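Local coordinates for resiniferatoxin-binding, phosphotriesterase-related protein (Rhodobacter sphaeroides 2.4.1, PDB 3K2G) that probably hydrolyses phosphoric esters with a pair of zinc ions, as a TIM-barrel member of the phosphotriesterase family, at residues B[233-238]-B[256-261]; B[68-73]-B[266-271]. All coordinates share one frame; numbering follows the deposited sequence.

Contact 1: residues B[233-238]-B[256-261]. With ZN (zinc ion), chain J.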
ATOM      1  N   HIS B 233     -16.743  27.147   5.433  1.00 13.77           N
ATOM      2  CA  HIS B 233     -17.681  26.912   6.521  1.00 15.08           C
ATOM      3  C   HIS B 233     -18.746  25.906   6.086  1.00 14.98           C
ATOM      4  O   HIS B 233     -19.913  25.976   6.492  1.00 13.50           O
ATOM      5  CB  HIS B 233     -18.287  28.239   6.978  1.00 14.95           C
ATOM      6  CG  HIS B 233     -17.286  29.150   7.616  1.00 15.64           C
ATOM      7  ND1 HIS B 233     -16.872  28.999   8.921  1.00 15.93           N
ATOM      8  CD2 HIS B 233     -16.532  30.150   7.096  1.00 17.88           C
ATOM      9  CE1 HIS B 233     -15.904  29.862   9.177  1.00 19.00           C
ATOM     10  NE2 HIS B 233     -15.677  30.572   8.086  1.00 15.06           N
ATOM     11  N   THR B 234     -18.311  24.980   5.232  1.00 15.35           N
ATOM     12  CA  THR B 234     -19.146  23.895   4.730  1.00 13.89           C
ATOM     13  C   THR B 234     -18.589  22.618   5.359  1.00 14.65           C
ATOM     14  O   THR B 234     -17.389  22.372   5.300  1.00 13.05           O
ATOM     15  CB  THR B 234     -19.061  23.768   3.194  1.00 15.10           C
ATOM     16  OG1 THR B 234     -19.624  24.935   2.587  1.00 14.99           O
ATOM     17  CG2 THR B 234     -19.821  22.531   2.716  1.00 12.70           C
ATOM     18  N   VAL B 235     -19.463  21.820   5.957  1.00 12.47           N
ATOM     19  CA  VAL B 235     -19.067  20.582   6.616  1.00 12.88           C
ATOM     20  C   VAL B 235     -19.570  19.377   5.829  1.00 12.19           C
ATOM     21  O   VAL B 235     -20.769  19.266   5.562  1.00 10.43           O
ATOM     22  CB  VAL B 235     -19.657  20.496   8.045  1.00 14.53           C
ATOM     23  CG1 VAL B 235     -19.274  19.167   8.684  1.00 14.52           C
ATOM     24  CG2 VAL B 235     -19.148  21.664   8.899  1.00 16.90           C
ATOM     25  N   LEU B 236     -18.653  18.489   5.453  1.00 11.09           N
ATOM     26  CA  LEU B 236     -19.010  17.281   4.719  1.00 12.12           C
ATOM     27  C   LEU B 236     -19.151  16.149   5.729  1.00 14.09           C
ATOM     28  O   LEU B 236     -18.162  15.737   6.340  1.00 12.16           O
ATOM     29  CB  LEU B 236     -17.919  16.928   3.707  1.00 11.99           C
ATOM     30  CG  LEU B 236     -17.664  17.950   2.598  1.00 13.57           C
ATOM     31  CD1 LEU B 236     -16.433  17.541   1.807  1.00 13.58           C
ATOM     32  CD2 LEU B 236     -18.877  18.041   1.688  1.00 12.57           C
ATOM     33  N   CYS B 237     -20.376  15.653   5.895  1.00 14.68           N
ATOM     34  CA  CYS B 237     -20.666  14.581   6.854  1.00 14.02           C
ATOM     35  C   CYS B 237     -20.331  13.173   6.394  1.00 13.55           C
ATOM     36  O   CYS B 237     -20.225  12.894   5.201  1.00 11.88           O
ATOM     37  CB  CYS B 237     -22.151  14.586   7.227  1.00 13.16           C
ATOM     38  SG  CYS B 237     -22.767  16.114   7.977  1.00 19.69           S
ATOM     39  N   HIS B 238     -20.177  12.288   7.374  1.00 13.45           N
ATOM     40  CA  HIS B 238     -19.926  10.872   7.119  1.00 13.77           C
ATOM     41  C   HIS B 238     -18.685  10.553   6.298  1.00 13.12           C
ATOM     42  O   HIS B 238     -18.741   9.818   5.312  1.00 13.17           O
ATOM     43  CB  HIS B 238     -21.170  10.275   6.463  1.00 16.28           C
ATOM     44  CG  HIS B 238     -22.447  10.723   7.108  1.00 18.51           C
ATOM     45  ND1 HIS B 238     -22.587  10.826   8.476  1.00 17.99           N
ATOM     46  CD2 HIS B 238     -23.634  11.106   6.576  1.00 19.64           C
ATOM     47  CE1 HIS B 238     -23.806  11.253   8.759  1.00 20.25           C
ATOM     48  NE2 HIS B 238     -24.461  11.431   7.625  1.00 15.89           N
ATOM     49  N   GLY B 256     -11.016  23.397   1.331  1.00 15.71           N
ATOM     50  CA  GLY B 256     -11.460  24.193   2.464  1.00 14.99           C
ATOM     51  C   GLY B 256     -12.579  23.641   3.337  1.00 16.00           C
ATOM     52  O   GLY B 256     -12.832  24.152   4.433  1.00 14.62           O
ATOM     53  N   ALA B 257     -13.242  22.590   2.871  1.00 15.20           N
ATOM     54  CA  ALA B 257     -14.348  22.008   3.615  1.00 14.86           C
ATOM     55  C   ALA B 257     -13.901  21.216   4.833  1.00 13.71           C
ATOM     56  O   ALA B 257     -12.805  20.662   4.868  1.00 12.82           O
ATOM     57  CB  ALA B 257     -15.180  21.114   2.697  1.00 15.10           C
ATOM     58  N   PHE B 258     -14.764  21.180   5.841  1.00 12.35           N
ATOM     59  CA  PHE B 258     -14.486  20.411   7.038  1.00 13.10           C
ATOM     60  C   PHE B 258     -14.804  18.962   6.678  1.00 13.32           C
ATOM     61  O   PHE B 258     -15.741  18.693   5.929  1.00 10.91           O
ATOM     62  CB  PHE B 258     -15.390  20.860   8.187  1.00 13.15           C
ATOM     63  CG  PHE B 258     -14.946  22.128   8.856  1.00 15.13           C
ATOM     64  CD1 PHE B 258     -13.985  22.098   9.861  1.00 13.08           C
ATOM     65  CD2 PHE B 258     -15.499  23.353   8.492  1.00 14.76           C
ATOM     66  CE1 PHE B 258     -13.584  23.276  10.503  1.00 16.39           C
ATOM     67  CE2 PHE B 258     -15.104  24.532   9.126  1.00 16.46           C
ATOM     68  CZ  PHE B 258     -14.144  24.495  10.135  1.00 13.24           C
ATOM     69  N   LEU B 259     -14.002  18.039   7.190  1.00 12.94           N
ATOM     70  CA  LEU B 259     -14.221  16.617   6.954  1.00 14.47           C
ATOM     71  C   LEU B 259     -14.743  16.088   8.279  1.00 13.52           C
ATOM     72  O   LEU B 259     -14.013  16.014   9.265  1.00 12.75           O
ATOM     73  CB  LEU B 259     -12.910  15.925   6.579  1.00 16.41           C
ATOM     74  CG  LEU B 259     -12.202  16.485   5.339  1.00 18.59           C
ATOM     75  CD1 LEU B 259     -10.982  15.629   5.028  1.00 19.65           C
ATOM     76  CD2 LEU B 259     -13.162  16.498   4.147  1.00 18.35           C
ATOM     77  N   GLU B 260     -16.018  15.734   8.307  1.00 14.04           N
ATOM     78  CA  GLU B 260     -16.608  15.267   9.547  1.00 14.70           C
ATOM     79  C   GLU B 260     -16.647  13.757   9.729  1.00 13.65           C
ATOM     80  O   GLU B 260     -17.365  13.049   9.025  1.00 13.20           O
ATOM     81  CB  GLU B 260     -18.020  15.842   9.686  1.00 14.93           C
ATOM     82  CG  GLU B 260     -18.647  15.606  11.045  1.00 17.46           C
ATOM     83  CD  GLU B 260     -19.954  16.362  11.213  1.00 19.09           C
ATOM     84  OE1 GLU B 260     -20.997  15.910  10.691  1.00 17.50           O
ATOM     85  OE2 GLU B 260     -19.927  17.426  11.859  1.00 18.43           O
ATOM     86  N   PHE B 261     -15.846  13.268  10.669  1.00 11.81           N
ATOM     87  CA  PHE B 261     -15.824  11.848  10.998  1.00 12.80           C
ATOM     88  C   PHE B 261     -16.826  11.716  12.144  1.00 13.22           C
ATOM     89  O   PHE B 261     -16.464  11.584  13.309  1.00 12.14           O
ATOM     90  CB  PHE B 261     -14.415  11.431  11.421  1.00 13.78           C
ATOM     91  CG  PHE B 261     -13.444  11.395  10.273  1.00 15.99           C
ATOM     92  CD1 PHE B 261     -13.272  10.235   9.524  1.00 15.60           C
ATOM     93  CD2 PHE B 261     -12.745  12.539   9.904  1.00 16.03           C
ATOM     94  CE1 PHE B 261     -12.422  10.217   8.417  1.00 16.00           C
ATOM     95  CE2 PHE B 261     -11.895  12.534   8.802  1.00 13.83           C
ATOM     96  CZ  PHE B 261     -11.729  11.371   8.058  1.00 16.92           C
TER
HETATM   97 ZN    ZN J 401     -26.719  11.853   7.627  1.00 33.45          ZN
HETATM   98  O   HOH W   1     -26.973  11.276   9.659  1.00 19.45           O
HETATM   99  O   HOH W   2     -27.039   9.472   7.805  1.00 28.21           O
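Val235 and Phe258 are paired in a parallel bridge between neighbouring strands of a TIM barrel, joined by helix 246-255 in a right-handed beta-alpha-beta crossover. The tight part runs from Thr234 to Glu260. Three nearly straight backbone bonds stitch it: Phe258 N to Thr234 O (2.9 Å), Leu236 N to Phe258 O (3.0 Å) and Glu260 N to Leu236 O (2.9 Å). Thr234 O also lies in the plane of the Phe258 ring, at its edge. Branched Val235 suits a strand and serves two neighbours: CG2 meets Phe258 CB at 3.9 Å, while CG1 fits against CB and OE2 of Glu260. On the opposite sheet face Leu236 and Leu259 lie alongside each other, pointing the same way, and both reach Leu252 of the crossover helix; Ala257 is small enough to let Leu236 CD1 settle at 3.9 Å from its CB. Gly256 ends that helix in a Schellman motif, its positive phi favouring glycine.

Toward the C-terminal ends the pairing slackens. His238 N stands 3.3 Å from Glu260 O at an angle too poor for a bond, and His238 turns away to the metal site. There NE2 binds zinc at 2.3 Å, in company with two waters, His209 and Glu177. Cys237 CB covers the centre of one imidazole face, and Asp262 OD1 bonds ND1, a second-shell contact that fixes the ring's rotation. Glu260 has CG anti to its backbone N (chi1 -171°) and an extended chain; its OE1 stands 3.2 Å from Cys237 SG, near the Asp262 carboxylate, and bonds His34 ND1 weakly. Asp262, and more weakly Glu260, may polarise the imidazoles of His238 and His34, so the sheet ends in acidic second-shell residues that probably help orient the metal-binding histidines.

Contact 2: residues B[68-73]-B[266-271]; sequences ELRQDP and MDFFYA
Pro73 packs its CG against Phe268 and Tyr270, where the turn after helix 66-70 meets a short beta-hairpin, strands 269-270 and 275-276, in the loop that follows barrel strand 258-261. The proline is gripped by differently turned neighbours. Its side chain lies at a slant to that of Phe268, Pro73 CG 3.6 Å from Phe268 CB, and at about a right angle to that of Tyr270, CG 4.0 Å from Tyr270 CE1. A rigid, compact pyrrolidine suits this place because it offers carbon to both aromatics without a polar end to satisfy. The CB of Phe268 points toward residues 68-73, and its CG is anti to the carbonyl carbon (chi1 -44°). Phe268 CG and CD2 pack on Pro73 CG, the ring slanted to it. Tyr270 starts away from the turn, but its ring comes back to it; its hydroxyl lies in the plane of the Phe268 ring, at the edge, and its own ring meets that of Phe74, which lines the ligand pocket.

One backbone hydrogen bond, Phe269 N to Arg70 O at 3.1 Å and 169°, ties the segments. Beyond it the Phe269 carbonyl points toward the flank of Gln71 O, the two acceptor oxygens 2.9 Å apart, an approach expected to be unfavourable. Phe269 has CG anti to the backbone N (chi1 175°), and the CD2 edge of its ring meets Gln71 O nearly in plane; the side chain also packs on Arg332 of the second subunit. Arg70 likewise divides its duties, its chain lying near Phe268 while NH2 bonds Gly315 O of that subunit. At the other end small Ala271 fits against the Asp72 carboxylate, whose oxygens are held by Asn46 and by a salt bridge to Arg53: Ala271 CB comes to 3.3 Å from Asp72 OD1.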
ATOM      1  N   GLU B  68     -27.767  -9.652  16.367  1.00 21.22           N
ATOM      2  CA  GLU B  68     -28.527  -9.640  15.122  1.00 21.90           C
ATOM      3  C   GLU B  68     -28.791  -8.206  14.653  1.00 20.83           C
ATOM      4  O   GLU B  68     -28.670  -7.909  13.464  1.00 19.12           O
ATOM      5  CB  GLU B  68     -29.862 -10.382  15.286  1.00 24.58           C
ATOM      6  CG  GLU B  68     -29.773 -11.913  15.278  1.00 28.56           C
ATOM      7  CD  GLU B  68     -29.143 -12.469  14.010  1.00 30.00           C
ATOM      8  OE1 GLU B  68     -29.524 -12.038  12.903  1.00 32.67           O
ATOM      9  OE2 GLU B  68     -28.268 -13.348  14.120  1.00 31.63           O
ATOM     10  N   LEU B  69     -29.144  -7.319  15.583  1.00 21.11           N
ATOM     11  CA  LEU B  69     -29.418  -5.927  15.231  1.00 21.69           C
ATOM     12  C   LEU B  69     -28.201  -5.237  14.633  1.00 21.42           C
ATOM     13  O   LEU B  69     -28.328  -4.480  13.667  1.00 19.28           O
ATOM     14  CB  LEU B  69     -29.902  -5.137  16.452  1.00 24.51           C
ATOM     15  CG  LEU B  69     -31.275  -5.531  16.992  1.00 27.12           C
ATOM     16  CD1 LEU B  69     -31.627  -4.632  18.166  1.00 27.91           C
ATOM     17  CD2 LEU B  69     -32.319  -5.406  15.890  1.00 29.01           C
ATOM     18  N   ARG B  70     -27.023  -5.502  15.195  1.00 18.65           N
ATOM     19  CA  ARG B  70     -25.800  -4.893  14.683  1.00 18.46           C
ATOM     20  C   ARG B  70     -25.519  -5.268  13.219  1.00 18.08           C
ATOM     21  O   ARG B  70     -24.782  -4.564  12.524  1.00 17.11           O
ATOM     22  CB  ARG B  70     -24.594  -5.279  15.559  1.00 19.07           C
ATOM     23  CG  ARG B  70     -24.614  -4.672  16.970  1.00 18.13           C
ATOM     24  CD  ARG B  70     -23.277  -4.868  17.683  1.00 19.81           C
ATOM     25  NE  ARG B  70     -22.991  -6.262  18.025  1.00 18.97           N
ATOM     26  CZ  ARG B  70     -23.355  -6.853  19.162  1.00 18.59           C
ATOM     27  NH1 ARG B  70     -24.027  -6.177  20.085  1.00 17.89           N
ATOM     28  NH2 ARG B  70     -23.040  -8.124  19.382  1.00 17.06           N
ATOM     29  N   GLN B  71     -26.100  -6.367  12.743  1.00 15.87           N
ATOM     30  CA  GLN B  71     -25.875  -6.788  11.357  1.00 16.55           C
ATOM     31  C   GLN B  71     -26.925  -6.211  10.401  1.00 16.82           C
ATOM     32  O   GLN B  71     -26.821  -6.377   9.187  1.00 16.11           O
ATOM     33  CB  GLN B  71     -25.892  -8.319  11.233  1.00 17.10           C
ATOM     34  CG  GLN B  71     -25.122  -9.074  12.307  1.00 18.88           C
ATOM     35  CD  GLN B  71     -23.729  -8.530  12.533  1.00 19.54           C
ATOM     36  OE1 GLN B  71     -22.970  -8.327  11.590  1.00 20.31           O
ATOM     37  NE2 GLN B  71     -23.384  -8.304  13.792  1.00 20.01           N
ATOM     38  N   ASP B  72     -27.931  -5.545  10.958  1.00 18.72           N
ATOM     39  CA  ASP B  72     -29.015  -4.953  10.171  1.00 21.60           C
ATOM     40  C   ASP B  72     -29.880  -4.080  11.098  1.00 21.16           C
ATOM     41  O   ASP B  72     -31.011  -4.435  11.443  1.00 19.76           O
ATOM     42  CB  ASP B  72     -29.839  -6.085   9.525  1.00 21.96           C
ATOM     43  CG  ASP B  72     -30.975  -5.573   8.646  1.00 24.67           C
ATOM     44  OD1 ASP B  72     -30.882  -4.441   8.131  1.00 23.69           O
ATOM     45  OD2 ASP B  72     -31.956  -6.321   8.459  1.00 24.56           O
ATOM     46  N   PRO B  73     -29.341  -2.917  11.513  1.00 21.56           N
ATOM     47  CA  PRO B  73     -30.001  -1.951  12.405  1.00 22.87           C
ATOM     48  C   PRO B  73     -31.409  -1.544  11.985  1.00 22.44           C
ATOM     49  O   PRO B  73     -32.293  -1.392  12.825  1.00 21.72           O
ATOM     50  CB  PRO B  73     -29.048  -0.754  12.388  1.00 23.14           C
ATOM     51  CG  PRO B  73     -27.719  -1.386  12.188  1.00 24.55           C
ATOM     52  CD  PRO B  73     -28.011  -2.421  11.118  1.00 23.19           C
HETATM   53  N   MSE B 266     -19.503   3.794  15.597  1.00 24.08           N
HETATM   54  CA  MSE B 266     -20.492   3.068  14.793  1.00 26.13           C
HETATM   55  C   MSE B 266     -19.816   1.966  14.000  1.00 27.95           C
HETATM   56  O   MSE B 266     -19.023   2.231  13.096  1.00 28.50           O
HETATM   57  CB  MSE B 266     -21.217   4.011  13.823  1.00 25.46           C
HETATM   58  CG  MSE B 266     -22.169   3.341  12.801  1.00 28.55           C
HETATM   59 SE   MSE B 266     -23.065   4.709  11.802  1.00 26.37          SE
HETATM   60  CE  MSE B 266     -22.967   4.120   9.913  1.00 30.48           C
ATOM     61  N   ASP B 267     -20.148   0.727  14.333  1.00 30.91           N
ATOM     62  CA  ASP B 267     -19.552  -0.414  13.661  1.00 33.93           C
ATOM     63  C   ASP B 267     -20.584  -1.376  13.085  1.00 34.39           C
ATOM     64  O   ASP B 267     -20.318  -2.573  12.969  1.00 34.88           O
ATOM     65  CB  ASP B 267     -18.648  -1.158  14.648  1.00 37.75           C
ATOM     66  CG  ASP B 267     -19.418  -1.742  15.822  1.00 39.98           C
ATOM     67  OD1 ASP B 267     -20.448  -1.156  16.226  1.00 41.16           O
ATOM     68  OD2 ASP B 267     -18.982  -2.787  16.353  1.00 43.45           O
ATOM     69  N   PHE B 268     -21.752  -0.857  12.713  1.00 32.22           N
ATOM     70  CA  PHE B 268     -22.807  -1.700  12.161  1.00 30.87           C
ATOM     71  C   PHE B 268     -22.583  -2.062  10.698  1.00 28.68           C
ATOM     72  O   PHE B 268     -21.789  -1.429   9.997  1.00 27.20           O
ATOM     73  CB  PHE B 268     -24.171  -1.004  12.246  1.00 32.56           C
ATOM     74  CG  PHE B 268     -24.444  -0.334  13.560  1.00 35.15           C
ATOM     75  CD1 PHE B 268     -24.109  -0.950  14.763  1.00 37.36           C
ATOM     76  CD2 PHE B 268     -25.081   0.904  13.596  1.00 36.02           C
ATOM     77  CE1 PHE B 268     -24.407  -0.340  15.988  1.00 39.26           C
ATOM     78  CE2 PHE B 268     -25.385   1.521  14.812  1.00 36.38           C
ATOM     79  CZ  PHE B 268     -25.049   0.898  16.007  1.00 37.56           C
ATOM     80  N   PHE B 269     -23.293  -3.095  10.257  1.00 26.05           N
ATOM     81  CA  PHE B 269     -23.276  -3.517   8.865  1.00 24.53           C
ATOM     82  C   PHE B 269     -24.691  -3.202   8.393  1.00 24.49           C
ATOM     83  O   PHE B 269     -25.662  -3.709   8.953  1.00 22.14           O
ATOM     84  CB  PHE B 269     -23.031  -5.018   8.717  1.00 25.13           C
ATOM     85  CG  PHE B 269     -23.124  -5.497   7.291  1.00 25.78           C
ATOM     86  CD1 PHE B 269     -22.177  -5.102   6.352  1.00 26.26           C
ATOM     87  CD2 PHE B 269     -24.189  -6.295   6.877  1.00 25.23           C
ATOM     88  CE1 PHE B 269     -22.287  -5.489   5.012  1.00 26.89           C
ATOM     89  CE2 PHE B 269     -24.311  -6.690   5.542  1.00 26.57           C
ATOM     90  CZ  PHE B 269     -23.358  -6.285   4.607  1.00 28.03           C
ATOM     91  N   TYR B 270     -24.819  -2.356   7.381  1.00 25.19           N
ATOM     92  CA  TYR B 270     -26.136  -1.995   6.879  1.00 28.05           C
ATOM     93  C   TYR B 270     -26.591  -2.942   5.774  1.00 28.84           C
ATOM     94  O   TYR B 270     -26.294  -2.735   4.595  1.00 27.55           O
ATOM     95  CB  TYR B 270     -26.122  -0.545   6.391  1.00 27.21           C
ATOM     96  CG  TYR B 270     -26.041   0.439   7.532  1.00 27.51           C
ATOM     97  CD1 TYR B 270     -27.120   0.613   8.398  1.00 28.47           C
ATOM     98  CD2 TYR B 270     -24.876   1.158   7.781  1.00 28.58           C
ATOM     99  CE1 TYR B 270     -27.044   1.473   9.486  1.00 26.97           C
ATOM    100  CE2 TYR B 270     -24.789   2.022   8.870  1.00 27.80           C
ATOM    101  CZ  TYR B 270     -25.879   2.173   9.720  1.00 28.04           C
ATOM    102  OH  TYR B 270     -25.815   3.008  10.813  1.00 26.70           O
ATOM    103  N   ALA B 271     -27.316  -3.984   6.179  1.00 29.81           N
ATOM    104  CA  ALA B 271     -27.813  -5.010   5.265  1.00 30.69           C
ATOM    105  C   ALA B 271     -28.449  -4.440   4.005  1.00 31.24           C
ATOM    106  O   ALA B 271     -28.221  -4.943   2.903  1.00 31.23           O
ATOM    107  CB  ALA B 271     -28.809  -5.908   5.988  1.00 29.95           C
TER

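In the fold
Contact 1 is wholly buried barrel core; contact 2 lies farther out, partly buried, and its outer edge faces the second subunit. No element is common to both, yet they are consecutive in the chain: strand 258-261 of contact 1 leads into the hairpin of contact 2. Their centres are 25 Å apart and their nearest atoms about 7 Å, without touching. The chemistry follows the place. Regular parallel pairing with apolar side chains and one carboxylate builds contact 1, which ends in a metal ligand, whereas a single backbone bond and aromatic-proline packing join the turn after a helix to a short hairpin strand in contact 2, where the Tyr270 side chain is about 6 Å, nearest atoms, from the bound dithiol.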